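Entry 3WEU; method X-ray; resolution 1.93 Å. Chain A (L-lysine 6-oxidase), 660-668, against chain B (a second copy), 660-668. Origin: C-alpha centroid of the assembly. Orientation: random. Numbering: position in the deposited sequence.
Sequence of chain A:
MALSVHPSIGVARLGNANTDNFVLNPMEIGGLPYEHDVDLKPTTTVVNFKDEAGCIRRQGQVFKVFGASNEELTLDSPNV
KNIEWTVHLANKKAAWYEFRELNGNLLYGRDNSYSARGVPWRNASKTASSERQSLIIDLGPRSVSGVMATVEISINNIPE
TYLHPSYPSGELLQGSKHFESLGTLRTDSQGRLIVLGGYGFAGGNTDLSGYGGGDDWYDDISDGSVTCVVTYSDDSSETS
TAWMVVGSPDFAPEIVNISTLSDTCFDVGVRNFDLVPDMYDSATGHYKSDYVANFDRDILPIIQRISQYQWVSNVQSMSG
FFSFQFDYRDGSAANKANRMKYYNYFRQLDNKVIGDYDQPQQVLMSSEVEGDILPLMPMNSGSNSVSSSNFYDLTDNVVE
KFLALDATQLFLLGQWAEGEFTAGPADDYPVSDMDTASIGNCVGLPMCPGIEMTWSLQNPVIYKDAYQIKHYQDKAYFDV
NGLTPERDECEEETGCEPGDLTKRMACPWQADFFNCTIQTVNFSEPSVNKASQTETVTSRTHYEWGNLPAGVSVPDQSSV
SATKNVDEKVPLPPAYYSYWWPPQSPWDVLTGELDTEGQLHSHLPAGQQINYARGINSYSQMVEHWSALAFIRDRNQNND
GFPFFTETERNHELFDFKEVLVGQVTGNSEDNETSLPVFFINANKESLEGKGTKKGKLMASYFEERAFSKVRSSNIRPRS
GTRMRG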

ATOM      1  N   VAL A 660       8.343  -0.428  25.737  1.00 21.74           N
ATOM      2  CA  VAL A 660       9.422  -1.135  25.020  1.00 21.83           C
ATOM      3  C   VAL A 660      10.720  -0.829  25.755  1.00 21.45           C
ATOM      4  O   VAL A 660      11.050   0.347  25.954  1.00 22.13           O
ATOM      5  N   LEU A 661      11.457  -1.847  26.165  1.00 18.52           N
ATOM      6  CA  LEU A 661      12.717  -1.657  26.814  1.00 18.70           C
ATOM      7  C   LEU A 661      13.773  -1.202  25.811  1.00 17.19           C
ATOM      8  O   LEU A 661      13.820  -1.731  24.698  1.00 17.91           O
ATOM      9  N   VAL A 662      14.648  -0.248  26.181  1.00 15.26           N
ATOM     10  CA  VAL A 662      15.557   0.270  25.178  1.00 16.02           C
ATOM     11  C   VAL A 662      16.481  -0.831  24.587  1.00 17.52           C
ATOM     12  O   VAL A 662      16.785  -0.822  23.395  1.00 16.82           O
ATOM     13  N   GLY A 663      16.808  -1.826  25.380  1.00 19.52           N
ATOM     14  CA  GLY A 663      17.646  -2.890  24.867  1.00 18.01           C
ATOM     15  C   GLY A 663      16.968  -3.775  23.866  1.00 16.93           C
ATOM     16  O   GLY A 663      17.642  -4.572  23.173  1.00 19.22           O
ATOM     17  N   GLN A 664      15.664  -3.677  23.775  1.00 17.86           N
ATOM     18  CA  GLN A 664      14.938  -4.351  22.707  1.00 18.01           C
ATOM     19  C   GLN A 664      15.328  -3.771  21.370  1.00 19.66           C
ATOM     20  O   GLN A 664      15.414  -4.481  20.400  1.00 18.14           O
ATOM     21  N   VAL A 665      15.526  -2.466  21.328  1.00 18.53           N
ATOM     22  CA  VAL A 665      15.971  -1.789  20.135  1.00 18.36           C
ATOM     23  C   VAL A 665      17.481  -1.926  19.919  1.00 17.84           C
ATOM     24  O   VAL A 665      17.938  -2.139  18.807  1.00 20.45           O
ATOM     25  N   THR A 666      18.283  -1.754  20.932  1.00 19.02           N
ATOM     26  CA  THR A 666      19.693  -1.687  20.725  1.00 18.87           C
ATOM     27  C   THR A 666      20.348  -3.024  20.725  1.00 23.49           C
ATOM     28  O   THR A 666      21.484  -3.173  20.251  1.00 20.91           O
ATOM     29  N   GLY A 667      19.712  -3.993  21.340  1.00 21.74           N
ATOM     30  CA  GLY A 667      20.373  -5.306  21.513  1.00 23.50           C
ATOM     31  C   GLY A 667      21.224  -5.417  22.747  1.00 23.86           C
ATOM     32  O   GLY A 667      21.724  -6.492  23.047  1.00 22.71           O
ATOM     33  N   ASN A 668      21.396  -4.323  23.471  1.00 20.20           N
ATOM     34  CA  ASN A 668      22.178  -4.327  24.686  1.00 21.36           C
ATOM     35  C   ASN A 668      21.282  -4.391  25.927  1.00 22.29           C
ATOM     36  O   ASN A 668      20.551  -3.415  26.220  1.00 18.04           O
TER
ATOM     37  N   VAL B 660      19.052 -11.319  15.618  1.00 19.93           N
ATOM     38  CA  VAL B 660      18.153 -10.706  16.544  1.00 19.68           C
ATOM     39  C   VAL B 660      18.177 -11.554  17.811  1.00 21.34           C
ATOM     40  O   VAL B 660      17.895 -12.763  17.752  1.00 20.47           O
ATOM     41  N   LEU B 661      18.503 -10.958  18.948  1.00 17.20           N
ATOM     42  CA  LEU B 661      18.442 -11.738  20.185  1.00 18.62           C
ATOM     43  C   LEU B 661      17.017 -12.023  20.570  1.00 15.95           C
ATOM     44  O   LEU B 661      16.170 -11.146  20.470  1.00 15.89           O
ATOM     45  N   VAL B 662      16.711 -13.214  21.091  1.00 16.52           N
ATOM     46  CA  VAL B 662      15.272 -13.524  21.372  1.00 16.22           C
ATOM     47  C   VAL B 662      14.629 -12.590  22.405  1.00 16.46           C
ATOM     48  O   VAL B 662      13.433 -12.249  22.333  1.00 16.22           O
ATOM     49  N   GLY B 663      15.427 -12.090  23.324  1.00 16.69           N
ATOM     50  CA  GLY B 663      14.925 -11.155  24.302  1.00 17.52           C
ATOM     51  C   GLY B 663      14.598  -9.787  23.729  1.00 16.57           C
ATOM     52  O   GLY B 663      13.850  -9.022  24.369  1.00 18.49           O
ATOM     53  N   GLN B 664      15.056  -9.498  22.525  1.00 16.57           N
ATOM     54  CA  GLN B 664      14.576  -8.309  21.799  1.00 17.58           C
ATOM     55  C   GLN B 664      13.125  -8.444  21.495  1.00 19.19           C
ATOM     56  O   GLN B 664      12.397  -7.470  21.476  1.00 17.58           O
ATOM     57  N   VAL B 665      12.677  -9.656  21.194  1.00 17.64           N
ATOM     58  CA  VAL B 665      11.294  -9.923  20.917  1.00 18.80           C
ATOM     59  C   VAL B 665      10.503 -10.065  22.193  1.00 20.02           C
ATOM     60  O   VAL B 665       9.357  -9.622  22.280  1.00 19.96           O
ATOM     61  N   THR B 666      11.020 -10.804  23.143  1.00 20.58           N
ATOM     62  CA  THR B 666      10.210 -11.156  24.288  1.00 18.70           C
ATOM     63  C   THR B 666      10.255 -10.135  25.391  1.00 22.39           C
ATOM     64  O   THR B 666       9.389 -10.143  26.254  1.00 22.37           O
ATOM     65  N   GLY B 667      11.276  -9.292  25.409  1.00 21.46           N
ATOM     66  CA  GLY B 667      11.482  -8.348  26.519  1.00 23.56           C
ATOM     67  C   GLY B 667      12.234  -8.912  27.695  1.00 23.61           C
ATOM     68  O   GLY B 667      12.457  -8.214  28.661  1.00 25.63           O
ATOM     69  N   ASN B 668      12.520 -10.213  27.660  1.00 21.40           N
ATOM     70  CA  ASN B 668      13.285 -10.889  28.708  1.00 22.52           C
ATOM     71  C   ASN B 668      14.745 -11.090  28.313  1.00 20.60           C
ATOM     72  O   ASN B 668      15.071 -11.921  27.426  1.00 18.55           O
TER

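The most unusual feature of this contact is that one residue meets its own copy and makes both direct hydrogen bonds across the contact: Q664(A) and Q664(B) lie with their CA atoms 4.1 Å apart, and each side-chain amide donates to the backbone O of the other glutamine. Q664(A) NE2 donates to Q664(B) O at 2.9 Å, and Q664(B) NE2 returns the bond to Q664(A) O at 3.0 Å, both almost linear.

The CA-to-CB bonds of these glutamines point sideways, so the reach comes from the rotamer. Chi1 is m and chi2 is t, which extends the chain, and chi3 near -101° in A and -107° in B sets the turn of the terminal amide. The other end of that amide is held at home: L661(A) N donates to Q664(A) OE1 at 2.9 Å, and L661(B) N to Q664(B) OE1 at 2.8 Å. With OE1 accepting within its own chain, NE2 is presented to the partner. Each NE2 also donates to one water; water 1 takes Q664(A) NE2 at 3.1 Å and donates to V665(B) O at 3.3 Å, while water 2 links Q664(B) NE2 to V665(A) O.

L661(A) and L661(B) each bring a methyl against the partner's backbone. Both point toward the other stretch in the m, t rotamer, and L661(A) CD1 rests 3.6 Å from G667(B) O, a contact repeated between L661(B) CD1 and G667(A) O.

The glycines answer to their own chains. G667(A) and G667(B) leave the helix with positive phi, where a CB would jam against the preceding carbonyl; at G663(A) and G663(B), a CB would clash with the O of N668(A) and N668(B), respectively. V665, T666 and N668 of both chains point away, and T666(A) OG1 instead accepts from N668(A) N at 3.0 Å, bracing the turn after the helix.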

ATOM      1  CB  VAL A 660       9.525  -0.613  23.589  1.00 23.40           C
ATOM      2  CG1 VAL A 660      10.776  -1.128  22.879  1.00 22.73           C
ATOM      3  CG2 VAL A 660       8.244  -0.876  22.797  1.00 24.62           C
ATOM      4  CB  LEU A 661      13.153  -2.917  27.556  1.00 20.85           C
ATOM      5  CG  LEU A 661      12.147  -3.407  28.595  1.00 21.60           C
ATOM      6  CD1 LEU A 661      12.699  -4.666  29.211  1.00 24.15           C
ATOM      7  CD2 LEU A 661      11.757  -2.353  29.677  1.00 23.97           C
ATOM      8  CB  VAL A 662      16.334   1.483  25.689  1.00 16.66           C
ATOM      9  CG1 VAL A 662      17.409   1.848  24.691  1.00 18.18           C
ATOM     10  CG2 VAL A 662      15.325   2.631  25.784  1.00 18.05           C
ATOM     11  CB  GLN A 664      13.455  -4.340  22.878  1.00 17.69           C
ATOM     12  CG  GLN A 664      12.996  -5.219  24.013  1.00 19.59           C
ATOM     13  CD  GLN A 664      11.530  -5.187  24.203  1.00 19.95           C
ATOM     14  OE1 GLN A 664      11.013  -4.501  25.090  1.00 19.53           O
ATOM     15  NE2 GLN A 664      10.817  -5.969  23.404  1.00 18.47           N
ATOM     16  CB  VAL A 665      15.655  -0.288  20.243  1.00 17.34           C
ATOM     17  CG1 VAL A 665      16.221   0.448  19.028  1.00 19.11           C
ATOM     18  CG2 VAL A 665      14.193  -0.068  20.456  1.00 17.97           C
ATOM     19  CB  THR A 666      20.392  -0.877  21.796  1.00 19.04           C
ATOM     20  OG1 THR A 666      20.289  -1.530  23.045  1.00 18.59           O
ATOM     21  CG2 THR A 666      19.756   0.536  21.855  1.00 19.74           C
ATOM     22  CB  ASN A 668      23.102  -3.064  24.660  1.00 21.72           C
ATOM     23  CG  ASN A 668      23.903  -2.930  25.898  1.00 25.34           C
ATOM     24  OD1 ASN A 668      23.840  -3.799  26.768  1.00 23.89           O
ATOM     25  ND2 ASN A 668      24.624  -1.804  26.047  1.00 24.14           N
TER
ATOM     26  CB  VAL B 660      16.758 -10.678  15.945  1.00 22.74           C
ATOM     27  CG1 VAL B 660      15.758 -10.250  16.975  1.00 23.47           C
ATOM     28  CG2 VAL B 660      16.697  -9.768  14.690  1.00 23.38           C
ATOM     29  CB  LEU B 661      19.188 -11.067  21.333  1.00 19.16           C
ATOM     30  CG  LEU B 661      20.622 -10.747  20.975  1.00 21.01           C
ATOM     31  CD1 LEU B 661      21.321  -9.886  22.038  1.00 23.95           C
ATOM     32  CD2 LEU B 661      21.476 -11.972  20.618  1.00 22.43           C
ATOM     33  CB  VAL B 662      15.093 -15.006  21.745  1.00 17.04           C
ATOM     34  CG1 VAL B 662      13.709 -15.261  22.213  1.00 16.85           C
ATOM     35  CG2 VAL B 662      15.386 -15.828  20.457  1.00 18.46           C
ATOM     36  CB  GLN B 664      15.329  -8.022  20.526  1.00 17.04           C
ATOM     37  CG  GLN B 664      16.766  -7.692  20.799  1.00 18.62           C
ATOM     38  CD  GLN B 664      17.585  -7.383  19.570  1.00 20.40           C
ATOM     39  OE1 GLN B 664      18.431  -8.178  19.142  1.00 19.06           O
ATOM     40  NE2 GLN B 664      17.424  -6.175  19.048  1.00 19.51           N
ATOM     41  CB  VAL B 665      11.139 -11.260  20.123  1.00 19.43           C
ATOM     42  CG1 VAL B 665       9.692 -11.610  19.877  1.00 20.62           C
ATOM     43  CG2 VAL B 665      11.924 -11.213  18.826  1.00 20.58           C
ATOM     44  CB  THR B 666      10.646 -12.471  24.943  1.00 18.34           C
ATOM     45  OG1 THR B 666      11.946 -12.344  25.501  1.00 15.42           O
ATOM     46  CG2 THR B 666      10.575 -13.542  23.935  1.00 17.03           C
ATOM     47  CB  ASN B 668      12.586 -12.243  29.014  1.00 21.93           C
ATOM     48  CG  ASN B 668      13.226 -12.977  30.135  1.00 25.33           C
ATOM     49  OD1 ASN B 668      14.164 -12.501  30.736  1.00 21.43           O
ATOM     50  ND2 ASN B 668      12.776 -14.227  30.364  1.00 26.15           N
TER
HETATM   51  O   HOH W   1       8.053  -7.241  24.091  1.00 39.73           O
HETATM   52  O   HOH W   2      19.395  -4.635  17.316  1.00 36.91           O